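Local coordinates for hypothetical conserved protein TTC0263 (Thermus thermophilus, PDB 2PL2), which is of unknown function but is an all-helical tetratricopeptide repeat protein, of a family whose members commonly serve as scaffolds for protein-protein interaction, at residues E5-P8 against L9-G12; A23-T26 against L27-A31. All coordinates share one frame; numbering follows the deposited sequence.

In the fold
Both contacts are made along single helices, contact 1 (5-8 with 9-12) on helix 6-17 and contact 2 (23-26 with 27-31) on helix 21-32. These two helices follow each other in the chain and pack antiparallel, as in the helical hairpins of tetratricopeptide repeats. The centres of the contacts lie about 8 Å apart, and their residues touch directly. Near one end, Glu5 CG approaches Ala31 O at 3.4 Å; farther along, the Phe28 ring presses on the backbone of Gly12, with CZ 3.3 Å from C. Leu27 lies between these points, its CB 3.6 Å from Pro8 O.

Contact 1: residues E5-P8 against L9-G12; sequences EQNP and LRLG
Glu5, at the entry to helix 6-17, and Leu9 lie side by side on the flank that faces neighbouring helices, in an antiparallel hairpin of the kind from which tetratricopeptide repeat solenoids are built. The tight spot is at the backbone, where Leu9 CB comes 2.9 Å from Glu5 O. Both side chains run the same way because each sets CG anti to its own backbone N (chi1 176° in Glu5, 177° in Leu9); farther out, Leu9 CD2 makes a looser van der Waals contact with Glu5 OE1 at 4.0 Å. Four successive backbone bonds tie the segments on all flanks: Leu9 N to Glu5 O and Gly12 N to Pro8 O (3.0 Å) on the packed side, Arg10 N to Gln6 O (2.8 Å) and Leu11 N to Asn7 O (2.9 Å) elsewhere. Pro8 is buried, and its pyrrolidine ring fits into the opening turn, where the missing N-H costs the helix little. Leu11 reaches Leu27 and Glu5 touches Ala31, both of helix 21-32. The Glu5 carboxylate also lies near that of Asp38, a close approach of like charges that may raise the proton affinity of one of them.

The solvent side is much looser. Gln6, Asn7 and Arg10 are all exposed, and no side-chain hydrogen bond joins Arg10 to the other two. Asn7 OD1 remains 3.9 Å from Arg10 NH2, with the amide and guanidinium planes turned 81° apart. The Arg10 chain bends at its third torsion, turning the guanidinium slightly back toward Asn7 and Gln6. At its edge, near its plane, sits Gln6 NE2, two donors lying unbonded with NE2 4.4 Å from Arg10 NE.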
loop_
_atom_site.group_PDB
_atom_site.type_symbol
_atom_site.label_atom_id
_atom_site.label_comp_id
_atom_site.label_asym_id
_atom_site.label_seq_id
_atom_site.Cartn_x
_atom_site.Cartn_y
_atom_site.Cartn_z
ATOM N N GLU A 5 -17.439 -18.103 15.209
ATOM C CA GLU A 5 -16.571 -16.982 14.871
ATOM C C GLU A 5 -15.119 -17.445 14.865
ATOM O O GLU A 5 -14.233 -16.732 14.406
ATOM C CB GLU A 5 -16.713 -15.852 15.891
ATOM C CG GLU A 5 -15.743 -14.701 15.636
ATOM C CD GLU A 5 -15.338 -13.976 16.899
ATOM O OE1 GLU A 5 -14.964 -14.658 17.875
ATOM O OE2 GLU A 5 -15.373 -12.733 16.913
ATOM N N GLN A 6 -14.884 -18.647 15.381
ATOM C CA GLN A 6 -13.533 -19.195 15.457
ATOM C C GLN A 6 -12.889 -19.406 14.085
ATOM O O GLN A 6 -11.843 -18.824 13.792
ATOM C CB GLN A 6 -13.543 -20.522 16.220
ATOM C CG GLN A 6 -12.153 -21.021 16.612
ATOM C CD GLN A 6 -12.163 -22.440 17.161
ATOM O OE1 GLN A 6 -12.932 -22.762 18.072
ATOM N NE2 GLN A 6 -11.303 -23.295 16.611
ATOM N N ASN A 7 -13.517 -20.231 13.252
ATOM C CA ASN A 7 -12.989 -20.517 11.927
ATOM C C ASN A 7 -12.765 -19.276 11.069
ATOM O O ASN A 7 -11.651 -19.030 10.610
ATOM C CB ASN A 7 -13.897 -21.506 11.188
ATOM C CG ASN A 7 -13.966 -22.866 11.874
ATOM O OD1 ASN A 7 -12.952 -23.395 12.349
ATOM N ND2 ASN A 7 -15.169 -23.450 11.911
ATOM N N PRO A 8 -13.813 -18.475 10.838
ATOM C CA PRO A 8 -13.576 -17.289 10.010
ATOM C C PRO A 8 -12.502 -16.353 10.566
ATOM O O PRO A 8 -11.689 -15.816 9.814
ATOM C CB PRO A 8 -14.968 -16.637 9.926
ATOM C CG PRO A 8 -15.666 -17.115 11.179
ATOM C CD PRO A 8 -15.225 -18.560 11.251
ATOM N N LEU A 9 -12.491 -16.162 11.879
ATOM C CA LEU A 9 -11.506 -15.283 12.501
ATOM C C LEU A 9 -10.092 -15.851 12.384
ATOM O O LEU A 9 -9.145 -15.125 12.077
ATOM C CB LEU A 9 -11.843 -15.058 13.980
ATOM C CG LEU A 9 -10.866 -14.209 14.807
ATOM C CD1 LEU A 9 -10.876 -12.767 14.344
ATOM C CD2 LEU A 9 -11.267 -14.287 16.275
ATOM N N ARG A 10 -9.958 -17.153 12.621
ATOM C CA ARG A 10 -8.654 -17.801 12.549
ATOM C C ARG A 10 -8.083 -17.800 11.138
ATOM O O ARG A 10 -6.887 -17.569 10.948
ATOM C CB ARG A 10 -8.719 -19.241 13.079
ATOM C CG ARG A 10 -7.347 -19.928 13.095
ATOM C CD ARG A 10 -7.244 -21.109 14.079
ATOM N NE ARG A 10 -8.139 -22.220 13.764
ATOM C CZ ARG A 10 -8.196 -22.836 12.583
ATOM N NH1 ARG A 10 -7.407 -22.448 11.587
ATOM N NH2 ARG A 10 -9.036 -23.848 12.397
ATOM N N LEU A 11 -8.936 -18.053 10.151
ATOM C CA LEU A 11 -8.491 -18.072 8.765
ATOM C C LEU A 11 -8.126 -16.666 8.331
ATOM O O LEU A 11 -7.195 -16.459 7.552
ATOM C CB LEU A 11 -9.589 -18.635 7.858
ATOM C CG LEU A 11 -9.235 -18.782 6.370
ATOM C CD1 LEU A 11 -7.970 -19.627 6.204
ATOM C CD2 LEU A 11 -10.410 -19.423 5.636
ATOM N N GLY A 12 -8.860 -15.694 8.850
ATOM C CA GLY A 12 -8.573 -14.322 8.496
ATOM C C GLY A 12 -7.181 -13.916 8.934
ATOM O O GLY A 12 -6.462 -13.255 8.186
#

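Contact 2: residues A23-T26 against L27-A31; sequences AALT and LFERA
Phe28 folds back over the turn before it, laying one face of its ring on the carbonyl oxygen of Ala24, which sits 3.1 Å from CD2. The same oxygen accepts the backbone N-H of Phe28 at 3.0 Å, so bond and ring face converge on one atom. The ring comes to lie there because CG stands beside the backbone N, anti to the carbonyl carbon (chi1 -66°), and the next ring atom, CE2, lies 3.8 Å from CB of Ala24. Round the helix, Glu29 crosses Leu25 with its chain extended beyond CG. Its CG packs tightly on Leu25 O at 3.0 Å, while OE2 lies 3.6 Å from Leu25 CG, a van der Waals contact of a carboxylate oxygen with the branch carbon on the more open side.

Thr26 adds a side-chain hydrogen bond. Its OG1 occupies the slot between backbone N and carbonyl carbon (chi1 70°), which directs the hydroxyl back to donate to Ala23 O at 3.0 Å. Leu27 N reaches that same oxygen only weakly, at 3.5 Å, while the isobutyl group of Leu27 rests close by. One turn on, Thr26 O accepts Arg30 N at 3.1 Å, with a weaker bond from Glu29 N.

A second shell steadies these groups from two directions. Trp44 meets the Phe28 ring with the ring planes about 20° apart, and Thr48 touches both Phe28 and Ala24; Leu11 and Leu15 pack against Leu27. Helix 21-32 thus packs between helices 6-17 and 39-51 through alanines and larger side chains, as expected of a tetratricopeptide repeat superhelix.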
loop_
_atom_site.group_PDB
_atom_site.type_symbol
_atom_site.label_atom_id
_atom_site.label_comp_id
_atom_site.label_asym_id
_atom_site.label_seq_id
_atom_site.Cartn_x
_atom_site.Cartn_y
_atom_site.Cartn_z
ATOM N N ALA A 23 -9.005 -10.633 0.974
ATOM C CA ALA A 23 -9.667 -11.858 1.420
ATOM C C ALA A 23 -9.784 -11.825 2.941
ATOM O O ALA A 23 -10.731 -12.364 3.514
ATOM C CB ALA A 23 -8.874 -13.095 0.987
ATOM N N ALA A 24 -8.813 -11.178 3.581
ATOM C CA ALA A 24 -8.783 -11.068 5.035
ATOM C C ALA A 24 -9.983 -10.265 5.539
ATOM O O ALA A 24 -10.658 -10.663 6.493
ATOM C CB ALA A 24 -7.474 -10.403 5.482
ATOM N N LEU A 25 -10.243 -9.141 4.873
ATOM C CA LEU A 25 -11.337 -8.247 5.232
ATOM C C LEU A 25 -12.686 -8.951 5.325
ATOM O O LEU A 25 -13.375 -8.837 6.335
ATOM C CB LEU A 25 -11.447 -7.113 4.218
ATOM C CG LEU A 25 -12.498 -6.067 4.604
ATOM C CD1 LEU A 25 -11.875 -5.108 5.626
ATOM C CD2 LEU A 25 -12.951 -5.298 3.384
ATOM N N THR A 26 -13.049 -9.682 4.275
ATOM C CA THR A 26 -14.319 -10.388 4.232
ATOM C C THR A 26 -14.473 -11.416 5.350
ATOM O O THR A 26 -15.571 -11.611 5.883
ATOM C CB THR A 26 -14.526 -11.075 2.853
ATOM O OG1 THR A 26 -13.616 -12.168 2.711
ATOM C CG2 THR A 26 -14.287 -10.084 1.722
ATOM N N LEU A 27 -13.380 -12.074 5.718
ATOM C CA LEU A 27 -13.435 -13.066 6.790
ATOM C C LEU A 27 -13.650 -12.390 8.137
ATOM O O LEU A 27 -14.392 -12.887 8.973
ATOM C CB LEU A 27 -12.151 -13.895 6.825
ATOM C CG LEU A 27 -12.010 -14.924 5.697
ATOM C CD1 LEU A 27 -10.578 -15.428 5.659
ATOM C CD2 LEU A 27 -12.981 -16.073 5.910
ATOM N N PHE A 28 -12.991 -11.253 8.338
ATOM C CA PHE A 28 -13.117 -10.500 9.581
ATOM C C PHE A 28 -14.519 -9.901 9.719
ATOM O O PHE A 28 -14.981 -9.611 10.828
ATOM C CB PHE A 28 -12.058 -9.386 9.650
ATOM C CG PHE A 28 -10.647 -9.898 9.750
ATOM C CD1 PHE A 28 -10.354 -11.026 10.520
ATOM C CD2 PHE A 28 -9.609 -9.261 9.078
ATOM C CE1 PHE A 28 -9.057 -11.507 10.610
ATOM C CE2 PHE A 28 -8.313 -9.740 9.170
ATOM C CZ PHE A 28 -8.038 -10.863 9.935
ATOM N N GLU A 29 -15.187 -9.704 8.585
ATOM C CA GLU A 29 -16.530 -9.164 8.601
ATOM C C GLU A 29 -17.461 -10.286 9.049
ATOM O O GLU A 29 -18.337 -10.076 9.888
ATOM C CB GLU A 29 -16.882 -8.604 7.220
ATOM C CG GLU A 29 -15.970 -7.437 6.865
ATOM C CD GLU A 29 -16.139 -6.899 5.456
ATOM O OE1 GLU A 29 -16.335 -7.705 4.517
ATOM O OE2 GLU A 29 -16.040 -5.663 5.285
ATOM N N ARG A 30 -17.240 -11.491 8.531
ATOM C CA ARG A 30 -18.053 -12.637 8.930
ATOM C C ARG A 30 -17.827 -12.925 10.417
ATOM O O ARG A 30 -18.690 -13.480 11.091
ATOM C CB ARG A 30 -17.670 -13.869 8.109
ATOM C CG ARG A 30 -18.178 -13.852 6.674
ATOM C CD ARG A 30 -17.529 -14.955 5.839
ATOM N NE ARG A 30 -17.589 -16.249 6.516
ATOM C CZ ARG A 30 -16.984 -17.353 6.082
ATOM N NH1 ARG A 30 -16.268 -17.327 4.960
ATOM N NH2 ARG A 30 -17.086 -18.480 6.779
ATOM N N ALA A 31 -16.654 -12.542 10.910
ATOM C CA ALA A 31 -16.280 -12.747 12.301
ATOM C C ALA A 31 -17.113 -11.826 13.166
ATOM O O ALA A 31 -17.495 -12.173 14.282
ATOM C CB ALA A 31 -14.792 -12.447 12.495
#